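Spermidine/putrescine ABC transporter, periplasmic binding protein (Treponema pallidum, PDB 2V84) probably binds polyamines such as spermidine and putrescine, as the periplasmic receptor of an ABC transporter in the syphilis spirochaete. Local coordinates at residues Ile101-Ile107 with Ile276-Pro282; Asp25-Leu29 with Arg267-Ala272. All coordinates share one frame; numbering follows the deposited sequence. Where two conformers were deposited one is given.

Interaction 1 of 2, residues Ile101-Ile107 with Ile276-Pro282; sequences IPNVQFI and INFFLEP
Pro-282 CG lies over one face of the Phe-106 ring, 4.2 Å from the ring centroid, in a CH-pi contact. Leu-280 O comes to the same ring obliquely, 3.3 Å from Phe-106 CD2, and also hydrogen-bonds His-299, whose ring meets that of Phe-106. Within the solute-binding protein fold, the contact joins the 3-10 segment 102-106 to the junction between helices 269-279 and 282-292, where Glu-281 is the N-cap of the second. The side chains of Asn-103 and Asn-277 cross at about a right angle, yet their amide planes are only 11° apart. Asn-277 CG stands anti to its backbone N (chi1 -163°), which brings OD1 to the start of the 3-10 segment. There Asn-277 OD1 accepts from Asn-103 N at 3.1 Å, nearly along the C=O axis. Asn-103 ND2 gives a nearly straight bond of 2.8 Å to Asn-277 O. The donor sits above the carbonyl plane, while the acceptor lies in the Asn-103 amide plane. Apolar groups pack beside this polar pair. Ile-101 CG2 meets Ile-276 CG2 at 3.9 Å. The Glu-281 chain bends at chi2, and Glu-281 OE1 takes a weak bond from Asn-103 ND2 at 3.1 Å, with carboxylate and amide planes 86° apart.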
ATOM      1  N   ILE A 101       0.431  -6.296 -23.441  1.00 25.44           N
ATOM      2  CA  ILE A 101       0.410  -5.133 -22.562  1.00 24.99           C
ATOM      3  C   ILE A 101       1.495  -4.144 -22.977  1.00 24.73           C
ATOM      4  O   ILE A 101       2.390  -3.861 -22.200  1.00 24.80           O
ATOM      5  CB  ILE A 101       0.613  -5.513 -21.078  1.00 25.15           C
ATOM      6  CG1 ILE A 101      -0.296  -6.679 -20.688  1.00 23.71           C
ATOM      7  CG2 ILE A 101       0.314  -4.297 -20.182  1.00 24.66           C
ATOM      8  CD1 ILE A 101       0.049  -7.269 -19.310  1.00 25.92           C
ATOM      9  N   PRO A 102       1.402  -3.596 -24.199  1.00 24.68           N
ATOM     10  CA  PRO A 102       2.452  -2.693 -24.676  1.00 24.13           C
ATOM     11  C   PRO A 102       2.681  -1.481 -23.755  1.00 24.11           C
ATOM     12  O   PRO A 102       3.796  -0.939 -23.731  1.00 24.83           O
ATOM     13  CB  PRO A 102       1.939  -2.260 -26.052  1.00 23.58           C
ATOM     14  CG  PRO A 102       0.471  -2.501 -26.009  1.00 24.36           C
ATOM     15  CD  PRO A 102       0.354  -3.770 -25.216  1.00 25.28           C
ATOM     16  N   ASN A 103       1.648  -1.069 -23.012  1.00 24.29           N
ATOM     17  CA  ASN A 103       1.734   0.098 -22.112  1.00 24.34           C
ATOM     18  C   ASN A 103       2.597  -0.142 -20.867  1.00 25.20           C
ATOM     19  O   ASN A 103       2.838   0.774 -20.064  1.00 25.59           O
ATOM     20  CB  ASN A 103       0.333   0.566 -21.703  1.00 24.44           C
ATOM     21  CG  ASN A 103      -0.452   1.131 -22.863  1.00 23.50           C
ATOM     22  OD1 ASN A 103       0.134   1.653 -23.799  1.00 23.45           O
ATOM     23  ND2 ASN A 103      -1.787   1.006 -22.820  1.00 23.71           N
ATOM     24  N   VAL A 104       3.094  -1.367 -20.740  1.00 26.35           N
ATOM     25  CA  VAL A 104       4.122  -1.745 -19.762  1.00 27.80           C
ATOM     26  C   VAL A 104       5.390  -0.891 -20.006  1.00 28.25           C
ATOM     27  O   VAL A 104       6.232  -0.723 -19.112  1.00 27.77           O
ATOM     28  CB  VAL A 104       4.281  -3.309 -19.807  1.00 29.24           C
ATOM     29  CG1 VAL A 104       5.482  -3.818 -20.637  1.00 27.90           C
ATOM     30  CG2 VAL A 104       4.074  -3.976 -18.479  1.00 30.73           C
ATOM     31  N   GLN A 105       5.497  -0.317 -21.203  0.50 28.15           N
ATOM     32  CA  GLN A 105       6.597   0.592 -21.516  0.50 28.76           C
ATOM     33  C   GLN A 105       6.520   1.922 -20.751  0.50 28.90           C
ATOM     34  O   GLN A 105       7.456   2.721 -20.794  0.50 29.18           O
ATOM     35  CB  GLN A 105       6.695   0.823 -23.029  0.50 28.64           C
ATOM     36  CG  GLN A 105       7.228  -0.378 -23.791  0.50 28.58           C
ATOM     37  CD  GLN A 105       8.509  -0.927 -23.195  0.50 28.99           C
ATOM     38  OE1 GLN A 105       9.551  -0.270 -23.217  0.50 29.65           O
ATOM     39  NE2 GLN A 105       8.438  -2.138 -22.655  0.50 26.60           N
ATOM     40  N   PHE A 106       5.414   2.152 -20.047  1.00 29.05           N
ATOM     41  CA  PHE A 106       5.271   3.374 -19.244  1.00 29.73           C
ATOM     42  C   PHE A 106       5.767   3.214 -17.804  1.00 30.21           C
ATOM     43  O   PHE A 106       5.736   4.177 -17.017  1.00 30.12           O
ATOM     44  CB  PHE A 106       3.821   3.834 -19.246  1.00 30.42           C
ATOM     45  CG  PHE A 106       3.324   4.248 -20.592  1.00 31.12           C
ATOM     46  CD1 PHE A 106       4.076   5.097 -21.392  1.00 31.68           C
ATOM     47  CD2 PHE A 106       2.089   3.810 -21.052  1.00 31.91           C
ATOM     48  CE1 PHE A 106       3.607   5.490 -22.645  1.00 32.14           C
ATOM     49  CE2 PHE A 106       1.613   4.201 -22.286  1.00 31.57           C
ATOM     50  CZ  PHE A 106       2.374   5.033 -23.089  1.00 31.93           C
ATOM     51  N   ILE A 107       6.221   2.007 -17.469  1.00 30.22           N
ATOM     52  CA  ILE A 107       6.690   1.704 -16.115  1.00 30.71           C
ATOM     53  C   ILE A 107       8.087   2.314 -15.998  1.00 31.21           C
ATOM     54  O   ILE A 107       8.983   1.987 -16.777  1.00 31.71           O
ATOM     55  CB  ILE A 107       6.615   0.168 -15.774  1.00 30.76           C
ATOM     56  CG1 ILE A 107       5.162  -0.355 -15.742  1.00 29.50           C
ATOM     57  CG2 ILE A 107       7.230  -0.157 -14.415  1.00 30.82           C
ATOM     58  CD1 ILE A 107       4.258   0.380 -14.779  1.00 30.16           C
ATOM     59  N   ILE A 276      -5.129  -4.548 -17.778  1.00 23.65           N
ATOM     60  CA  ILE A 276      -3.856  -4.006 -17.312  1.00 23.24           C
ATOM     61  C   ILE A 276      -3.341  -2.970 -18.317  1.00 23.91           C
ATOM     62  O   ILE A 276      -2.862  -1.893 -17.942  1.00 24.06           O
ATOM     63  CB  ILE A 276      -2.783  -5.147 -17.143  1.00 23.02           C
ATOM     64  CG1 ILE A 276      -3.279  -6.202 -16.129  1.00 23.58           C
ATOM     65  CG2 ILE A 276      -1.416  -4.572 -16.735  1.00 22.18           C
ATOM     66  CD1 ILE A 276      -2.407  -7.474 -16.076  1.00 22.80           C
ATOM     67  N   ASN A 277      -3.430  -3.324 -19.600  1.00 24.02           N
ATOM     68  CA  ASN A 277      -3.054  -2.422 -20.673  1.00 24.65           C
ATOM     69  C   ASN A 277      -3.883  -1.122 -20.639  1.00 24.64           C
ATOM     70  O   ASN A 277      -3.337  -0.044 -20.798  1.00 25.15           O
ATOM     71  CB  ASN A 277      -3.159  -3.125 -22.034  1.00 24.57           C
ATOM     72  CG  ASN A 277      -2.407  -2.388 -23.120  1.00 24.89           C
ATOM     73  OD1 ASN A 277      -1.219  -2.122 -22.981  1.00 23.52           O
ATOM     74  ND2 ASN A 277      -3.099  -2.050 -24.209  1.00 25.75           N
ATOM     75  N   PHE A 278      -5.190  -1.239 -20.396  1.00 25.52           N
ATOM     76  CA  PHE A 278      -6.107  -0.091 -20.305  1.00 26.31           C
ATOM     77  C   PHE A 278      -5.742   0.807 -19.105  1.00 26.60           C
ATOM     78  O   PHE A 278      -5.661   2.032 -19.215  1.00 26.82           O
ATOM     79  CB  PHE A 278      -7.545  -0.625 -20.187  1.00 26.69           C
ATOM     80  CG  PHE A 278      -8.588   0.423 -19.875  1.00 28.70           C
ATOM     81  CD1 PHE A 278      -8.900   0.750 -18.546  1.00 30.35           C
ATOM     82  CD2 PHE A 278      -9.317   1.023 -20.899  1.00 30.73           C
ATOM     83  CE1 PHE A 278      -9.898   1.707 -18.254  1.00 28.95           C
ATOM     84  CE2 PHE A 278     -10.319   1.977 -20.616  1.00 30.31           C
ATOM     85  CZ  PHE A 278     -10.604   2.311 -19.296  1.00 29.10           C
ATOM     86  N   PHE A 279      -5.500   0.180 -17.970  1.00 26.87           N
ATOM     87  CA  PHE A 279      -5.225   0.901 -16.721  1.00 28.01           C
ATOM     88  C   PHE A 279      -3.944   1.728 -16.835  1.00 28.42           C
ATOM     89  O   PHE A 279      -3.833   2.824 -16.272  1.00 28.03           O
ATOM     90  CB  PHE A 279      -5.132  -0.127 -15.598  1.00 27.76           C
ATOM     91  CG  PHE A 279      -5.165   0.455 -14.225  1.00 28.72           C
ATOM     92  CD1 PHE A 279      -6.379   0.813 -13.628  1.00 30.14           C
ATOM     93  CD2 PHE A 279      -3.981   0.611 -13.508  1.00 28.09           C
ATOM     94  CE1 PHE A 279      -6.399   1.348 -12.328  1.00 28.03           C
ATOM     95  CE2 PHE A 279      -3.995   1.128 -12.205  1.00 29.69           C
ATOM     96  CZ  PHE A 279      -5.214   1.505 -11.627  1.00 29.07           C
ATOM     97  N   LEU A 280      -2.982   1.194 -17.590  1.00 29.10           N
ATOM     98  CA  LEU A 280      -1.701   1.863 -17.815  1.00 29.14           C
ATOM     99  C   LEU A 280      -1.695   2.865 -18.983  1.00 29.82           C
ATOM    100  O   LEU A 280      -0.653   3.441 -19.279  1.00 30.29           O
ATOM    101  CB  LEU A 280      -0.574   0.848 -18.010  1.00 28.86           C
ATOM    102  CG  LEU A 280      -0.191  -0.006 -16.786  1.00 27.09           C
ATOM    103  CD1 LEU A 280       0.875  -1.013 -17.193  1.00 27.64           C
ATOM    104  CD2 LEU A 280       0.259   0.826 -15.604  1.00 24.69           C
ATOM    105  N   GLU A 281      -2.837   3.055 -19.642  1.00 30.55           N
ATOM    106  CA  GLU A 281      -2.986   4.171 -20.576  1.00 31.46           C
ATOM    107  C   GLU A 281      -2.823   5.464 -19.771  1.00 31.39           C
ATOM    108  O   GLU A 281      -3.437   5.592 -18.726  1.00 31.57           O
ATOM    109  CB  GLU A 281      -4.354   4.131 -21.252  1.00 31.89           C
ATOM    110  CG  GLU A 281      -4.378   4.740 -22.640  1.00 35.81           C
ATOM    111  CD  GLU A 281      -3.593   3.945 -23.675  1.00 37.62           C
ATOM    112  OE1 GLU A 281      -4.028   2.812 -24.033  1.00 40.38           O
ATOM    113  OE2 GLU A 281      -2.561   4.479 -24.161  1.00 38.93           O
ATOM    114  N   PRO A 282      -1.979   6.402 -20.245  1.00 31.87           N
ATOM    115  CA  PRO A 282      -1.567   7.611 -19.507  1.00 31.92           C
ATOM    116  C   PRO A 282      -2.695   8.419 -18.875  1.00 32.27           C
ATOM    117  O   PRO A 282      -2.592   8.802 -17.704  1.00 32.42           O
ATOM    118  CB  PRO A 282      -0.870   8.435 -20.586  1.00 32.65           C
ATOM    119  CG  PRO A 282      -0.268   7.396 -21.459  1.00 32.09           C
ATOM    120  CD  PRO A 282      -1.321   6.347 -21.562  1.00 31.83           C
TER

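Interaction 2 of 2, residues Asp25-Leu29 with Arg267-Ala272; sequences DVLYL and RNRDLA
Arg-267 brings its NH1 over one face of the Tyr-28 ring, above its centre and 4.3 Å from Tyr-28 CE2. Arg-267 CZ is 5.5 Å from the centroid of the Tyr-28 ring, so any cation-pi attraction is weak at most. Asn-268 comes next and turns its side chain toward the strand. Asn-268 ND2 lies 3.5 Å from Val-26 O and is also near Asp-25 N, but neither approach is a hydrogen bond. Asn-268 is the N-cap of helix 269-279, and its OD1 accepts from Leu-271 N at 3.0 Å, a capping bond with the donor above the carbonyl plane. The backbone N of Asn-268 is bonded in turn to Asp-75 OD1. Asp-75 also takes the backbone N of Tyr-28 through OD2, so one carboxylate ties together both segments. The strand here, 26-32, lies between strands 51-57 and 76-77 in a parallel sheet, and the first turn of helix 269-279 packs against it. This helix-on-sheet packing belongs to the alpha/beta solute-binding fold. Leu-271 places CD1 against the strand backbone, 4.0 Å from Val-26 C. The trans chi1 of Leu-27 (178°) lets its CD1 reach that first turn, 3.9 Å from Leu-271 CB. Phe-44 of helix 38-48 touches both leucines. Ala-272 finishes the segment, with its N 3.6 Å from Leu-27 CD1 and its side chain touching Ile-262.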
ATOM      1  N   ASP A  25     -16.551 -12.317 -22.272  1.00 53.35           N
ATOM      2  CA  ASP A  25     -17.313 -11.021 -22.206  1.00 53.29           C
ATOM      3  C   ASP A  25     -17.424 -10.449 -20.789  1.00 52.62           C
ATOM      4  O   ASP A  25     -17.916  -9.332 -20.608  1.00 52.28           O
ATOM      5  CB  ASP A  25     -18.725 -11.179 -22.789  1.00 54.06           C
ATOM      6  CG  ASP A  25     -18.716 -11.705 -24.213  1.00 55.99           C
ATOM      7  OD1 ASP A  25     -18.171 -11.012 -25.108  1.00 57.18           O
ATOM      8  OD2 ASP A  25     -19.262 -12.816 -24.428  1.00 57.65           O
ATOM      9  N   VAL A  26     -17.000 -11.225 -19.792  1.00 51.75           N
ATOM     10  CA  VAL A  26     -16.910 -10.727 -18.421  1.00 51.09           C
ATOM     11  C   VAL A  26     -15.504 -10.877 -17.822  1.00 50.11           C
ATOM     12  O   VAL A  26     -14.882 -11.947 -17.900  1.00 49.76           O
ATOM     13  CB  VAL A  26     -17.996 -11.343 -17.488  1.00 51.54           C
ATOM     14  CG1 VAL A  26     -17.844 -12.860 -17.354  1.00 52.24           C
ATOM     15  CG2 VAL A  26     -17.976 -10.672 -16.106  1.00 51.83           C
ATOM     16  N   LEU A  27     -15.018  -9.783 -17.230  1.00 48.70           N
ATOM     17  CA  LEU A  27     -13.768  -9.788 -16.467  1.00 46.92           C
ATOM     18  C   LEU A  27     -14.056  -9.871 -14.966  1.00 46.16           C
ATOM     19  O   LEU A  27     -14.764  -9.035 -14.418  1.00 46.10           O
ATOM     20  CB  LEU A  27     -12.940  -8.537 -16.790  1.00 46.75           C
ATOM     21  CG  LEU A  27     -11.617  -8.371 -16.033  1.00 45.47           C
ATOM     22  CD1 LEU A  27     -10.548  -9.302 -16.592  1.00 44.63           C
ATOM     23  CD2 LEU A  27     -11.176  -6.924 -16.084  1.00 42.34           C
ATOM     24  N   TYR A  28     -13.506 -10.890 -14.319  1.00 45.08           N
ATOM     25  CA  TYR A  28     -13.615 -11.052 -12.875  1.00 44.53           C
ATOM     26  C   TYR A  28     -12.428 -10.390 -12.154  1.00 43.49           C
ATOM     27  O   TYR A  28     -11.362 -11.006 -12.026  1.00 43.00           O
ATOM     28  CB  TYR A  28     -13.623 -12.540 -12.521  1.00 45.42           C
ATOM     29  CG  TYR A  28     -14.959 -13.264 -12.635  1.00 47.12           C
ATOM     30  CD1 TYR A  28     -15.612 -13.405 -13.875  1.00 48.64           C
ATOM     31  CD2 TYR A  28     -15.546 -13.853 -11.503  1.00 48.12           C
ATOM     32  CE1 TYR A  28     -16.832 -14.089 -13.976  1.00 48.59           C
ATOM     33  CE2 TYR A  28     -16.757 -14.541 -11.592  1.00 48.48           C
ATOM     34  CZ  TYR A  28     -17.392 -14.661 -12.827  1.00 48.32           C
ATOM     35  OH  TYR A  28     -18.593 -15.337 -12.901  0.50 47.56           O
ATOM     36  N   LEU A  29     -12.631  -9.157 -11.675  1.00 42.03           N
ATOM     37  CA  LEU A  29     -11.613  -8.409 -10.913  1.00 41.20           C
ATOM     38  C   LEU A  29     -11.760  -8.570  -9.408  1.00 41.18           C
ATOM     39  O   LEU A  29     -12.853  -8.402  -8.855  1.00 41.87           O
ATOM     40  CB  LEU A  29     -11.643  -6.911 -11.260  1.00 40.89           C
ATOM     41  CG  LEU A  29     -10.788  -5.920 -10.444  1.00 40.83           C
ATOM     42  CD1 LEU A  29      -9.276  -6.186 -10.577  1.00 39.24           C
ATOM     43  CD2 LEU A  29     -11.098  -4.511 -10.864  1.00 40.94           C
ATOM     44  N   ARG A 267      -9.996 -17.689 -16.382  1.00 33.73           N
ATOM     45  CA  ARG A 267     -10.805 -18.100 -17.542  1.00 34.78           C
ATOM     46  C   ARG A 267     -10.712 -17.134 -18.705  1.00 34.09           C
ATOM     47  O   ARG A 267     -10.888 -17.536 -19.853  1.00 34.35           O
ATOM     48  CB  ARG A 267     -12.286 -18.231 -17.177  1.00 35.32           C
ATOM     49  CG  ARG A 267     -12.635 -19.201 -16.080  1.00 39.07           C
ATOM     50  CD  ARG A 267     -14.090 -18.977 -15.711  1.00 43.33           C
ATOM     51  NE  ARG A 267     -14.499 -19.726 -14.524  1.00 47.60           N
ATOM     52  CZ  ARG A 267     -14.716 -19.187 -13.326  1.00 49.35           C
ATOM     53  NH1 ARG A 267     -14.566 -17.875 -13.126  1.00 49.43           N
ATOM     54  NH2 ARG A 267     -15.092 -19.969 -12.319  1.00 50.25           N
ATOM     55  N   ASN A 268     -10.463 -15.860 -18.406  1.00 33.40           N
ATOM     56  CA  ASN A 268     -10.359 -14.818 -19.429  1.00 32.59           C
ATOM     57  C   ASN A 268      -9.031 -14.066 -19.390  1.00 31.60           C
ATOM     58  O   ASN A 268      -8.991 -12.913 -18.967  1.00 31.21           O
ATOM     59  CB  ASN A 268     -11.507 -13.819 -19.295  1.00 32.81           C
ATOM     60  CG  ASN A 268     -11.909 -13.206 -20.626  1.00 34.99           C
ATOM     61  OD1 ASN A 268     -11.064 -12.907 -21.493  1.00 35.43           O
ATOM     62  ND2 ASN A 268     -13.215 -13.025 -20.805  1.00 35.01           N
ATOM     63  N   ARG A 269      -7.955 -14.715 -19.832  1.00 30.79           N
ATOM     64  CA  ARG A 269      -6.637 -14.075 -19.847  1.00 30.23           C
ATOM     65  C   ARG A 269      -6.604 -12.890 -20.805  1.00 30.90           C
ATOM     66  O   ARG A 269      -5.936 -11.895 -20.541  1.00 31.42           O
ATOM     67  CB  ARG A 269      -5.531 -15.085 -20.182  1.00 30.62           C
ATOM     68  CG  ARG A 269      -5.209 -16.075 -19.051  1.00 29.08           C
ATOM     69  CD  ARG A 269      -4.225 -17.147 -19.499  1.00 28.94           C
ATOM     70  NE  ARG A 269      -3.013 -16.576 -20.098  1.00 28.04           N
ATOM     71  CZ  ARG A 269      -1.953 -16.133 -19.413  1.00 26.44           C
ATOM     72  NH1 ARG A 269      -1.919 -16.209 -18.091  1.00 27.29           N
ATOM     73  NH2 ARG A 269      -0.904 -15.620 -20.058  1.00 23.15           N
ATOM     74  N   ASP A 270      -7.330 -12.991 -21.917  1.00 31.57           N
ATOM     75  CA  ASP A 270      -7.376 -11.898 -22.902  1.00 31.68           C
ATOM     76  C   ASP A 270      -7.920 -10.585 -22.319  1.00 30.73           C
ATOM     77  O   ASP A 270      -7.360  -9.521 -22.550  1.00 30.06           O
ATOM     78  CB  ASP A 270      -8.198 -12.324 -24.115  1.00 32.42           C
ATOM     79  CG  ASP A 270      -7.589 -13.516 -24.840  1.00 34.16           C
ATOM     80  OD1 ASP A 270      -6.350 -13.573 -24.981  1.00 37.62           O
ATOM     81  OD2 ASP A 270      -8.367 -14.397 -25.264  1.00 39.21           O
ATOM     82  N   LEU A 271      -9.004 -10.667 -21.554  1.00 30.04           N
ATOM     83  CA  LEU A 271      -9.508  -9.468 -20.891  1.00 30.01           C
ATOM     84  C   LEU A 271      -8.644  -9.037 -19.713  1.00 29.49           C
ATOM     85  O   LEU A 271      -8.568  -7.850 -19.401  1.00 30.99           O
ATOM     86  CB  LEU A 271     -10.968  -9.626 -20.446  1.00 29.63           C
ATOM     87  CG  LEU A 271     -12.024  -9.208 -21.462  1.00 30.65           C
ATOM     88  CD1 LEU A 271     -13.383  -9.341 -20.814  1.00 30.19           C
ATOM     89  CD2 LEU A 271     -11.800  -7.796 -21.953  1.00 30.39           C
ATOM     90  N   ALA A 272      -7.995  -9.988 -19.047  1.00 28.94           N
ATOM     91  CA  ALA A 272      -7.082  -9.635 -17.956  1.00 27.32           C
ATOM     92  C   ALA A 272      -5.929  -8.770 -18.464  1.00 26.75           C
ATOM     93  O   ALA A 272      -5.608  -7.749 -17.873  1.00 26.09           O
ATOM     94  CB  ALA A 272      -6.555 -10.871 -17.272  1.00 27.65           C
TER

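Both interactions use helix 269-279, at its two ends, with their centres about 17 Å apart. Interaction 2 holds the N-terminal end against strand 26-32. Interaction 1 holds the C-terminal end, and the junction with helix 282-292, against the 3-10 segment 102-106. Interaction 1 is the more buried and the larger, at 485 Å² against 281 Å². It combines hydrogen bonds with aliphatic packing and a proline on an aromatic ring. Interaction 2 is partly buried. Leucine packing carries its inner part, and Arg-267, which is exposed, and Tyr-28, partly exposed, make its outer part. Polar bonds cross interaction 1, while in interaction 2 the asparagine's capping bond stays within its own segment.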